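Protein angel homolog 2 (Homo sapiens, PDB 6RW0) removes 2',3'-cyclic phosphates as a phosphatase of the CCR4/nocturin family and probably binds the 3' untranslated regions of mRNA. Local coordinates at residues P350-C355 with Q401-V406; Y340-P345 with A360-Y365; I16-E21 with D417-L422; Y57-Q62 with P87-E92. All coordinates share one frame; numbering follows the deposited sequence.

Overall arrangement
All four contacts lie in or beside the two packed beta-sheets of the endonuclease/exonuclease/phosphatase fold. Contacts 1, 2 and 3 form one cluster, their centres about 10 to 11 Å apart. Within it Asp-364 OD2 of contact 2 lies 2.7 Å from Thr-353 OG1 of contact 1 and 2.7 Å from His-418 ND1 of contact 3. Contact 4 adjoins contact 3 through the neighbouring strands 49-58 and 421-428, centres about 14 Å apart, and meets it through Pro-420 and Glu-92. The bound magnesium ion lies about 9 Å from the side chain of Ile-59 in contact 4 and about 12 Å from the side chain of Cys-355 in contact 1.

Contact 1: residues P350-C355 with Q401-V406; sequences PEVTTC and QDLWTV
Leu-403 touches both Val-352 and Cys-355 with its CD1 methyl, and this is the tight part of the contact. Val-352 and Leu-403 reach toward each other tip to tip, with Val-352 CG2 and Leu-403 CD1 only 3.5 Å apart, closer than methyl groups usually sit. The same Leu-403 CD1 lies 3.6 Å from Cys-355 CB, and all three residues are buried. Trp-404 forms the partly exposed side, toward solvent. With SG anti to the backbone N (chi1 -177°), Cys-355 carries its sulfur over one face of the indole, toward the rim. SG lies 3.7 Å from the centroid of the five-membered ring and 28° off its normal, and its nearest indole atom, Trp-404 NE1, is 3.4 Å away. The indole also meets the ring of His-74 edge-to-face. Further round the helix, Gln-401 and Thr-405 are exposed, and Thr-405 OG1 folds back onto the backbone Gln-401 O (3.0 Å). On the strand side, Thr-353 and Thr-354 both face Ile-361, so the apolar seam of helix 400-405 and its Cys sulfur-aromatic contact pack beside a classic beta bulge at the edge of a sheet.

Contact 2: residues Y340-P345 with A360-Y365; sequences YSHYFP and AITVDY
His-342, in the loop that follows strand 336-338, packs against strand 359-369 of the same mixed sheet through Tyr-365 and Thr-362. His-342 CE1 comes to the edge of the Tyr-365 ring, near its plane, and lies 3.5 Å from Tyr-365 CE1. Tyr-365 CG is anti to the carbonyl carbon (chi1 -57°), which brings this edge of its ring to the imidazole. The two side chains cross at about a right angle; their ring planes stand 77° apart and their centroids are separated by 5.6 Å, an oblique aromatic pair. Earlier on the strand, Thr-362 CG2 comes no closer than 4.2 Å to His-342 ND1.

The polar link between the loop and the strand is a water. It sits in the plane of the imidazole at its edge, 2.9 Å from His-342 ND1, and donates to Thr-362 OG1, also at 2.9 Å. One face of the imidazole is covered by its own loop, where Tyr-340 O stands 3.2 Å above the plane toward the rim. In this part of the endonuclease/exonuclease/phosphatase fold, strand 359-369 is an interior strand, with 231-236 among its neighbours and 336-338 and 354-356 also pairing with it, and His-342 of the loop packs against it.

The polar ends of the three side chains have further partners: His-342 NE2 bonds Tyr-246 OH, Thr-362 OG1 bonds Glu-351 O, and Tyr-365 OH bonds Ser-239 O. The imidazole is thus held at both nitrogens, by the water and by Tyr-246, which would fix its rotation about CB-CG.

Contact 3: residues I16-E21 with D417-L422; sequences IKRNWE and DHLPLL
The guanidinium of Arg-18 meets Pro-420 at its edge: Pro-420 O lies in the guanidinium plane, and both terminal nitrogens grip it. Arg-18 NH1 and Arg-18 NH2 each donate to this one oxygen at 2.8 Å, an end-on grip of one acceptor by two nitrogens, with N-H...O angles of 145° and 141° because two donors must converge on a single acceptor. NH1 arrives in the carbonyl plane on a lone pair, whereas NH2 comes nearly along the C=O axis. The proline ring lies beside NH1, its CD 3.5 Å from Arg-18 NH1, and Leu-419 CB approaches the group obliquely at 3.8 Å from NH1.

The second flat group, the indole of Trp-20, lies next to Leu-422, though the modelled contact is too short for its detail to be trusted.

A bend at chi3 (67°) in the otherwise extended Arg-18 chain turns the guanidinium onto the carbonyl. Its remaining donors serve the neighbouring backbone, NE bonding Ser-396 O and NH2 also bonding Leu-395 O, so a single side chain ties three carbonyls together. A methionine in place of Arg-18 would probably leave Pro-420 O without its two donors and the carbonyls of Ser-396 and Leu-395 without this side-chain link.

The N-terminal segment adds the outermost strand, 20-22, to a sheet of the DNase I-like domain; strand 390-395 lies between it and strand 421-428, and the arginine spans 390-395. Beyond, Pro-420 packs on Tyr-57 of strand 49-58 and on Glu-92 of helix 82-96, while Leu-422 touches Met-55 and Phe-96 of the same two elements.

Contact 4: residues Y57-Q62 with P87-E92; sequences YNILSQ and PNILKE
Tyr-57 OH donates to Glu-92 OE1 at 2.6 Å, a short bond that joins the end of strand 49-58 to helix 82-96. The carboxylate oxygen uses its syn lone pair, on the side of OE2, and lies at the edge of the phenol ring, near its plane; the ring and carboxylate planes stand 89° apart. Tyr-57 is buried, with CG anti to the backbone N (chi1 -163°), which sends the ring out from the strand toward the helix. Glu-92 reaches back along a chain extended beyond CG. A phenylalanine in place of Tyr-57 would probably leave Glu-92 OE1 without this hydroxyl donor and its carboxylate freer to turn.

This is a helix packed on the outer face of a sheet in the DNase I-like fold, where the strand gives way to a loop near the bound magnesium ion. Next to the polar bond the packing is apolar. Ile-89, one turn of the helix earlier, puts its CG2 4.1 Å from Ile-59 CG2, the two side chains crossing at about a right angle, and its CD1 3.7 Å from Ile-59 O. The same Ile-89 CG2 meets the phenol obliquely, 4.3 Å from Tyr-57 CE2. Ile-59 CG2 in turn covers one face of the Tyr-57 ring, 3.8 Å above the plane toward the rim.

The loop turns by an Asx turn, Leu-60 N donating to Asn-58 OD1 at 3.2 Å, and Ser-61 then occupies the N-cap position of helix 62-67. Arg-85, from an earlier turn of helix 82-96, bonds Ile-59 O and Leu-60 O.

Contact 1: residues P350-C355 with Q401-V406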
# COMPACT_ATOMS: atom_id res chain seq x y z
N PRO A 350 -5.63 19.18 -1.40
CA PRO A 350 -5.10 17.81 -1.38
C PRO A 350 -6.18 16.75 -1.41
O PRO A 350 -7.24 16.88 -0.79
CB PRO A 350 -4.34 17.74 -0.05
CG PRO A 350 -4.19 19.12 0.43
CD PRO A 350 -5.27 19.94 -0.19
N GLU A 351 -5.87 15.67 -2.12
CA GLU A 351 -6.58 14.42 -1.98
C GLU A 351 -6.23 13.78 -0.65
O GLU A 351 -5.09 13.86 -0.17
CB GLU A 351 -6.11 13.45 -3.07
CG GLU A 351 -6.51 13.82 -4.47
CD GLU A 351 -5.89 12.95 -5.56
OE1 GLU A 351 -4.95 12.17 -5.29
OE2 GLU A 351 -6.35 13.08 -6.72
N VAL A 352 -7.21 13.09 -0.05
CA VAL A 352 -6.96 12.28 1.14
C VAL A 352 -7.43 10.86 0.86
O VAL A 352 -8.29 10.62 0.01
CB VAL A 352 -7.62 12.83 2.43
CG1 VAL A 352 -7.14 14.25 2.68
CG2 VAL A 352 -9.13 12.74 2.35
N THR A 353 -6.81 9.90 1.56
CA THR A 353 -7.19 8.49 1.50
C THR A 353 -7.62 7.94 2.85
O THR A 353 -8.05 6.78 2.92
CB THR A 353 -6.07 7.62 0.91
OG1 THR A 353 -4.94 7.55 1.79
CG2 THR A 353 -5.63 8.14 -0.44
N THR A 354 -7.52 8.73 3.92
CA THR A 354 -7.92 8.32 5.27
C THR A 354 -8.44 9.55 6.00
O THR A 354 -7.98 10.66 5.72
CB THR A 354 -6.74 7.65 5.99
OG1 THR A 354 -7.18 7.06 7.22
CG2 THR A 354 -5.63 8.63 6.31
N CYS A 355 -9.41 9.36 6.90
CA CYS A 355 -10.02 10.52 7.57
C CYS A 355 -10.70 10.09 8.87
O CYS A 355 -11.90 9.79 8.88
CB CYS A 355 -11.01 11.26 6.70
SG CYS A 355 -11.73 12.77 7.46
N GLN A 401 -12.46 18.03 3.49
CA GLN A 401 -13.75 18.71 3.69
C GLN A 401 -14.89 17.82 3.18
O GLN A 401 -15.89 17.75 3.85
CB GLN A 401 -13.77 20.07 2.99
CG GLN A 401 -15.04 20.84 3.27
CD GLN A 401 -15.19 22.13 2.52
OE1 GLN A 401 -14.41 22.47 1.65
NE2 GLN A 401 -16.24 22.86 2.85
N ASP A 402 -14.70 17.14 2.06
CA ASP A 402 -15.74 16.23 1.52
C ASP A 402 -16.03 15.16 2.56
O ASP A 402 -17.15 14.85 2.79
CB ASP A 402 -15.26 15.48 0.28
CG ASP A 402 -15.17 16.28 -1.00
OD1 ASP A 402 -15.88 17.27 -1.11
OD2 ASP A 402 -14.35 15.91 -1.86
N LEU A 403 -15.00 14.57 3.15
CA LEU A 403 -15.18 13.48 4.12
C LEU A 403 -15.82 13.98 5.41
O LEU A 403 -16.59 13.25 5.98
CB LEU A 403 -13.85 12.75 4.31
CG LEU A 403 -13.48 11.87 3.12
CD1 LEU A 403 -12.11 11.27 3.32
CD2 LEU A 403 -14.51 10.79 2.90
N TRP A 404 -15.48 15.17 5.88
CA TRP A 404 -16.18 15.65 7.08
C TRP A 404 -17.63 16.04 6.78
O TRP A 404 -18.46 16.03 7.70
CB TRP A 404 -15.40 16.77 7.80
CG TRP A 404 -14.26 16.16 8.57
CD1 TRP A 404 -12.92 16.34 8.35
CD2 TRP A 404 -14.37 15.22 9.65
NE1 TRP A 404 -12.19 15.58 9.23
CE2 TRP A 404 -13.05 14.88 10.04
CE3 TRP A 404 -15.45 14.64 10.33
CZ2 TRP A 404 -12.79 13.99 11.08
CZ3 TRP A 404 -15.18 13.74 11.36
CH2 TRP A 404 -13.86 13.43 11.72
N THR A 405 -17.96 16.35 5.52
CA THR A 405 -19.36 16.59 5.17
C THR A 405 -20.20 15.35 5.40
O THR A 405 -21.39 15.46 5.73
CB THR A 405 -19.46 17.04 3.71
OG1 THR A 405 -18.79 18.29 3.56
CG2 THR A 405 -20.92 17.22 3.30
N VAL A 406 -19.60 14.16 5.25
CA VAL A 406 -20.27 12.90 5.56
C VAL A 406 -19.90 12.41 6.96
O VAL A 406 -20.07 11.22 7.29
CB VAL A 406 -20.01 11.83 4.47
CG1 VAL A 406 -20.56 12.33 3.15
CG2 VAL A 406 -18.54 11.46 4.31

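Contact 2: residues Y340-P345 with A360-Y365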
# COMPACT_ATOMS: atom_id res chain seq x y z
N TYR A 340 -2.43 8.29 -8.65
CA TYR A 340 -3.03 9.56 -8.26
C TYR A 340 -2.00 10.67 -8.21
O TYR A 340 -0.82 10.45 -7.95
CB TYR A 340 -3.71 9.38 -6.91
CG TYR A 340 -4.90 8.45 -6.98
CD1 TYR A 340 -6.13 8.91 -7.37
CD2 TYR A 340 -4.77 7.10 -6.69
CE1 TYR A 340 -7.23 8.07 -7.43
CE2 TYR A 340 -5.86 6.25 -6.77
CZ TYR A 340 -7.09 6.73 -7.14
OH TYR A 340 -8.16 5.87 -7.19
N SER A 341 -2.48 11.89 -8.50
CA SER A 341 -1.63 13.07 -8.52
C SER A 341 -1.66 13.88 -7.23
O SER A 341 -0.85 14.80 -7.07
CB SER A 341 -2.02 13.97 -9.70
OG SER A 341 -3.30 14.52 -9.48
N HIS A 342 -2.54 13.54 -6.29
CA HIS A 342 -2.52 13.97 -4.89
C HIS A 342 -3.12 15.35 -4.65
O HIS A 342 -3.32 15.71 -3.49
CB HIS A 342 -1.11 13.89 -4.25
CG HIS A 342 -0.40 12.61 -4.57
ND1 HIS A 342 -0.96 11.38 -4.31
CD2 HIS A 342 0.79 12.38 -5.16
CE1 HIS A 342 -0.12 10.44 -4.72
NE2 HIS A 342 0.94 11.01 -5.25
N TYR A 343 -3.43 16.13 -5.68
CA TYR A 343 -4.01 17.46 -5.52
C TYR A 343 -5.05 17.63 -6.62
O TYR A 343 -4.84 17.17 -7.75
CB TYR A 343 -2.93 18.55 -5.62
CG TYR A 343 -1.81 18.34 -4.62
CD1 TYR A 343 -1.91 18.79 -3.32
CD2 TYR A 343 -0.65 17.64 -4.98
CE1 TYR A 343 -0.90 18.56 -2.40
CE2 TYR A 343 0.37 17.41 -4.06
CZ TYR A 343 0.23 17.88 -2.77
OH TYR A 343 1.23 17.66 -1.84
N PHE A 344 -6.16 18.28 -6.30
CA PHE A 344 -7.16 18.53 -7.35
C PHE A 344 -6.69 19.68 -8.23
O PHE A 344 -6.27 20.72 -7.71
CB PHE A 344 -8.53 18.76 -6.74
CG PHE A 344 -9.10 17.52 -6.11
CD1 PHE A 344 -9.77 16.57 -6.86
CD2 PHE A 344 -8.90 17.28 -4.77
CE1 PHE A 344 -10.25 15.41 -6.27
CE2 PHE A 344 -9.37 16.12 -4.17
CZ PHE A 344 -10.05 15.19 -4.92
N PRO A 345 -6.72 19.51 -9.55
CA PRO A 345 -6.07 20.51 -10.42
C PRO A 345 -6.70 21.89 -10.36
O PRO A 345 -5.98 22.90 -10.44
CB PRO A 345 -6.20 19.87 -11.82
CG PRO A 345 -7.41 18.96 -11.71
CD PRO A 345 -7.36 18.41 -10.30
N ALA A 360 -6.28 13.30 8.49
CA ALA A 360 -6.89 13.28 7.16
C ALA A 360 -5.80 13.61 6.14
O ALA A 360 -5.45 14.78 5.94
CB ALA A 360 -8.05 14.27 7.05
N ILE A 361 -5.28 12.58 5.48
CA ILE A 361 -4.09 12.67 4.65
C ILE A 361 -4.15 11.57 3.59
O ILE A 361 -4.97 10.64 3.68
CB ILE A 361 -2.77 12.54 5.47
CG1 ILE A 361 -2.82 11.28 6.35
CG2 ILE A 361 -2.48 13.81 6.29
CD1 ILE A 361 -1.55 11.05 7.18
N THR A 362 -3.29 11.66 2.58
CA THR A 362 -3.03 10.54 1.69
C THR A 362 -1.88 9.73 2.29
O THR A 362 -0.79 10.29 2.50
CB THR A 362 -2.65 10.99 0.28
OG1 THR A 362 -3.81 11.38 -0.47
CG2 THR A 362 -1.95 9.86 -0.49
N VAL A 363 -2.12 8.44 2.56
CA VAL A 363 -1.07 7.50 2.93
C VAL A 363 -1.13 6.23 2.09
O VAL A 363 -0.26 5.37 2.21
CB VAL A 363 -1.11 7.12 4.43
CG1 VAL A 363 -0.74 8.32 5.26
CG2 VAL A 363 -2.48 6.54 4.81
N ASP A 364 -2.16 6.09 1.26
CA ASP A 364 -2.34 4.91 0.42
C ASP A 364 -2.01 5.26 -1.03
O ASP A 364 -2.29 6.36 -1.49
CB ASP A 364 -3.80 4.45 0.46
CG ASP A 364 -4.26 4.13 1.87
OD1 ASP A 364 -3.91 3.04 2.37
OD2 ASP A 364 -4.95 4.98 2.49
N TYR A 365 -1.40 4.30 -1.74
CA TYR A 365 -0.93 4.52 -3.10
C TYR A 365 -1.11 3.28 -3.95
O TYR A 365 -1.09 2.14 -3.46
CB TYR A 365 0.57 4.86 -3.11
CG TYR A 365 0.90 6.07 -2.27
CD1 TYR A 365 0.85 7.33 -2.82
CD2 TYR A 365 1.21 5.95 -0.92
CE1 TYR A 365 1.12 8.46 -2.07
CE2 TYR A 365 1.48 7.08 -0.16
CZ TYR A 365 1.42 8.32 -0.74
OH TYR A 365 1.67 9.43 0.02
O HOH W 1 -3.58 10.77 -3.33

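Contact 3: residues I16-E21 with D417-L422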
# COMPACT_ATOMS: atom_id res chain seq x y z
N ILE A 16 -20.48 15.50 -3.94
CA ILE A 16 -19.41 14.63 -3.39
C ILE A 16 -19.54 13.31 -4.15
O ILE A 16 -20.44 12.56 -3.84
CB ILE A 16 -19.54 14.43 -1.88
CG1 ILE A 16 -19.54 15.78 -1.16
CG2 ILE A 16 -18.43 13.52 -1.38
CD1 ILE A 16 -19.73 15.67 0.31
N LYS A 17 -18.69 13.09 -5.13
CA LYS A 17 -18.81 11.87 -5.96
C LYS A 17 -17.41 11.36 -6.30
O LYS A 17 -16.53 12.17 -6.49
CB LYS A 17 -19.58 12.19 -7.25
CG LYS A 17 -19.78 11.00 -8.18
CD LYS A 17 -20.81 11.16 -9.27
CE LYS A 17 -20.96 9.87 -10.06
NZ LYS A 17 -21.94 10.01 -11.16
N ARG A 18 -17.26 10.05 -6.41
CA ARG A 18 -16.02 9.44 -6.90
C ARG A 18 -16.32 9.09 -8.36
O ARG A 18 -17.22 8.32 -8.59
CB ARG A 18 -15.66 8.23 -6.04
CG ARG A 18 -15.37 8.63 -4.60
CD ARG A 18 -14.62 7.54 -3.86
NE ARG A 18 -13.30 7.41 -4.41
CZ ARG A 18 -12.45 6.45 -4.11
NH1 ARG A 18 -12.77 5.55 -3.21
NH2 ARG A 18 -11.29 6.40 -4.74
N ASN A 19 -15.56 9.64 -9.28
CA ASN A 19 -15.78 9.47 -10.73
C ASN A 19 -14.67 8.67 -11.37
O ASN A 19 -13.58 8.73 -10.89
CB ASN A 19 -15.72 10.83 -11.44
CG ASN A 19 -16.48 11.92 -10.72
OD1 ASN A 19 -15.91 12.78 -10.07
ND2 ASN A 19 -17.78 11.86 -10.82
N TRP A 20 -14.96 7.96 -12.45
CA TRP A 20 -13.88 7.35 -13.24
C TRP A 20 -13.28 8.47 -14.07
O TRP A 20 -14.02 9.09 -14.82
CB TRP A 20 -14.41 6.25 -14.15
CG TRP A 20 -14.47 4.90 -13.52
CD1 TRP A 20 -15.59 4.18 -13.27
CD2 TRP A 20 -13.37 4.13 -13.03
NE1 TRP A 20 -15.26 3.00 -12.66
CE2 TRP A 20 -13.91 2.96 -12.49
CE3 TRP A 20 -11.99 4.34 -12.95
CZ2 TRP A 20 -13.10 1.97 -11.93
CZ3 TRP A 20 -11.20 3.36 -12.41
CH2 TRP A 20 -11.75 2.20 -11.91
N GLU A 21 -12.03 8.79 -13.87
CA GLU A 21 -11.32 9.77 -14.68
C GLU A 21 -10.48 8.99 -15.67
O GLU A 21 -9.63 8.19 -15.27
CB GLU A 21 -10.40 10.64 -13.83
CG GLU A 21 -11.08 11.53 -12.84
CD GLU A 21 -10.09 12.36 -12.04
OE1 GLU A 21 -8.87 12.05 -12.08
OE2 GLU A 21 -10.53 13.32 -11.38
N ASP A 417 -11.89 3.44 7.70
CA ASP A 417 -11.32 4.78 7.86
C ASP A 417 -10.42 5.16 6.69
O ASP A 417 -9.87 6.27 6.69
CB ASP A 417 -10.64 5.00 9.22
CG ASP A 417 -9.49 4.07 9.50
OD1 ASP A 417 -9.33 3.06 8.79
OD2 ASP A 417 -8.74 4.36 10.46
N HIS A 418 -10.29 4.30 5.69
CA HIS A 418 -9.64 4.64 4.44
C HIS A 418 -10.63 4.54 3.29
O HIS A 418 -11.67 3.88 3.39
CB HIS A 418 -8.47 3.69 4.10
CG HIS A 418 -7.35 3.74 5.08
ND1 HIS A 418 -6.08 4.15 4.75
CD2 HIS A 418 -7.32 3.44 6.40
CE1 HIS A 418 -5.31 4.10 5.81
NE2 HIS A 418 -6.04 3.68 6.84
N LEU A 419 -10.29 5.22 2.16
CA LEU A 419 -11.01 5.02 0.92
C LEU A 419 -10.29 4.01 0.04
O LEU A 419 -9.05 3.94 0.05
CB LEU A 419 -11.06 6.33 0.13
CG LEU A 419 -11.83 7.47 0.78
CD1 LEU A 419 -11.66 8.76 -0.03
CD2 LEU A 419 -13.28 7.13 0.92
N PRO A 420 -11.02 3.22 -0.75
CA PRO A 420 -10.35 2.33 -1.72
C PRO A 420 -9.82 3.12 -2.91
O PRO A 420 -10.47 4.04 -3.41
CB PRO A 420 -11.45 1.36 -2.14
CG PRO A 420 -12.72 2.13 -1.94
CD PRO A 420 -12.48 3.03 -0.75
N LEU A 421 -8.63 2.73 -3.37
CA LEU A 421 -8.02 3.26 -4.58
C LEU A 421 -8.28 2.26 -5.69
O LEU A 421 -8.29 1.05 -5.45
CB LEU A 421 -6.52 3.43 -4.37
CG LEU A 421 -6.07 4.67 -3.58
CD1 LEU A 421 -6.59 4.71 -2.16
CD2 LEU A 421 -4.53 4.77 -3.59
N LEU A 422 -8.50 2.75 -6.91
CA LEU A 422 -8.82 1.85 -8.01
C LEU A 422 -8.27 2.42 -9.30
O LEU A 422 -8.45 3.61 -9.59
CB LEU A 422 -10.34 1.67 -8.11
CG LEU A 422 -10.89 0.72 -9.17
CD1 LEU A 422 -10.50 -0.74 -8.95
CD2 LEU A 422 -12.42 0.86 -9.22

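Contact 4: residues Y57-Q62 with P87-E92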
# COMPACT_ATOMS: atom_id res chain seq x y z
N TYR A 57 -7.03 -1.32 -0.84
CA TYR A 57 -7.99 -0.91 0.19
C TYR A 57 -7.52 -1.35 1.58
O TYR A 57 -7.43 -2.54 1.79
CB TYR A 57 -9.34 -1.54 -0.14
CG TYR A 57 -10.56 -0.96 0.54
CD1 TYR A 57 -10.49 0.17 1.31
CD2 TYR A 57 -11.79 -1.54 0.34
CE1 TYR A 57 -11.63 0.71 1.90
CE2 TYR A 57 -12.93 -1.02 0.91
CZ TYR A 57 -12.85 0.10 1.70
OH TYR A 57 -13.96 0.62 2.28
N ASN A 58 -7.30 -0.41 2.49
CA ASN A 58 -7.06 -0.71 3.91
C ASN A 58 -8.48 -0.77 4.50
O ASN A 58 -9.11 0.26 4.55
CB ASN A 58 -6.16 0.34 4.54
CG ASN A 58 -5.99 0.14 6.03
OD1 ASN A 58 -6.87 -0.38 6.67
ND2 ASN A 58 -4.87 0.56 6.56
N ILE A 59 -8.96 -1.95 4.89
CA ILE A 59 -10.39 -2.16 5.25
C ILE A 59 -10.67 -1.91 6.73
O ILE A 59 -11.82 -1.96 7.09
CB ILE A 59 -10.86 -3.55 4.79
CG1 ILE A 59 -10.24 -4.70 5.58
CG2 ILE A 59 -10.63 -3.71 3.29
CD1 ILE A 59 -10.87 -6.04 5.31
N LEU A 60 -9.64 -1.66 7.54
CA LEU A 60 -9.74 -1.38 8.97
C LEU A 60 -10.06 -2.66 9.75
O LEU A 60 -11.18 -3.18 9.69
CB LEU A 60 -10.71 -0.24 9.30
CG LEU A 60 -10.91 0.09 10.78
CD1 LEU A 60 -9.63 0.41 11.53
CD2 LEU A 60 -11.90 1.25 10.88
N SER A 61 -9.07 -3.18 10.46
CA SER A 61 -9.26 -4.37 11.28
C SER A 61 -10.13 -4.04 12.48
O SER A 61 -9.94 -3.02 13.14
CB SER A 61 -7.88 -4.84 11.74
OG SER A 61 -7.90 -5.50 12.99
N GLN A 62 -11.10 -4.92 12.78
CA GLN A 62 -11.99 -4.66 13.92
C GLN A 62 -11.22 -4.57 15.23
O GLN A 62 -11.52 -3.71 16.08
CB GLN A 62 -13.07 -5.73 14.01
CG GLN A 62 -14.18 -5.36 14.98
CD GLN A 62 -15.01 -4.19 14.49
OE1 GLN A 62 -15.10 -3.95 13.29
NE2 GLN A 62 -15.65 -3.47 15.41
N PRO A 87 -20.50 -6.29 5.56
CA PRO A 87 -21.39 -6.26 4.39
C PRO A 87 -21.17 -5.05 3.49
O PRO A 87 -21.27 -5.17 2.26
CB PRO A 87 -22.80 -6.29 5.00
CG PRO A 87 -22.61 -6.96 6.32
CD PRO A 87 -21.25 -6.52 6.81
N ASN A 88 -20.88 -3.88 4.07
CA ASN A 88 -20.60 -2.71 3.26
C ASN A 88 -19.31 -2.87 2.46
O ASN A 88 -19.25 -2.52 1.28
CB ASN A 88 -20.50 -1.48 4.15
CG ASN A 88 -21.83 -0.81 4.40
OD1 ASN A 88 -22.85 -1.15 3.79
ND2 ASN A 88 -21.83 0.16 5.30
N ILE A 89 -18.26 -3.38 3.11
CA ILE A 89 -16.97 -3.56 2.43
C ILE A 89 -17.11 -4.57 1.30
O ILE A 89 -16.62 -4.34 0.19
CB ILE A 89 -15.91 -3.99 3.46
CG1 ILE A 89 -15.59 -2.83 4.41
CG2 ILE A 89 -14.66 -4.49 2.76
CD1 ILE A 89 -14.98 -3.26 5.73
N LEU A 90 -17.80 -5.68 1.56
CA LEU A 90 -17.98 -6.68 0.51
C LEU A 90 -18.80 -6.13 -0.65
O LEU A 90 -18.50 -6.39 -1.81
CB LEU A 90 -18.64 -7.93 1.11
CG LEU A 90 -18.93 -9.08 0.15
CD1 LEU A 90 -17.62 -9.61 -0.39
CD2 LEU A 90 -19.75 -10.17 0.83
N LYS A 91 -19.83 -5.33 -0.34
CA LYS A 91 -20.64 -4.73 -1.39
C LYS A 91 -19.81 -3.80 -2.27
O LYS A 91 -19.99 -3.79 -3.50
CB LYS A 91 -21.80 -3.97 -0.74
CG LYS A 91 -22.72 -3.26 -1.71
CD LYS A 91 -23.88 -2.61 -0.96
CE LYS A 91 -24.84 -1.91 -1.90
NZ LYS A 91 -25.88 -1.13 -1.16
N GLU A 92 -18.91 -3.03 -1.67
CA GLU A 92 -18.02 -2.17 -2.45
C GLU A 92 -17.12 -3.00 -3.35
O GLU A 92 -16.89 -2.66 -4.51
CB GLU A 92 -17.09 -1.39 -1.52
CG GLU A 92 -17.59 -0.18 -0.87
CD GLU A 92 -16.46 0.45 -0.08
OE1 GLU A 92 -16.09 -0.10 0.99
OE2 GLU A 92 -15.91 1.46 -0.56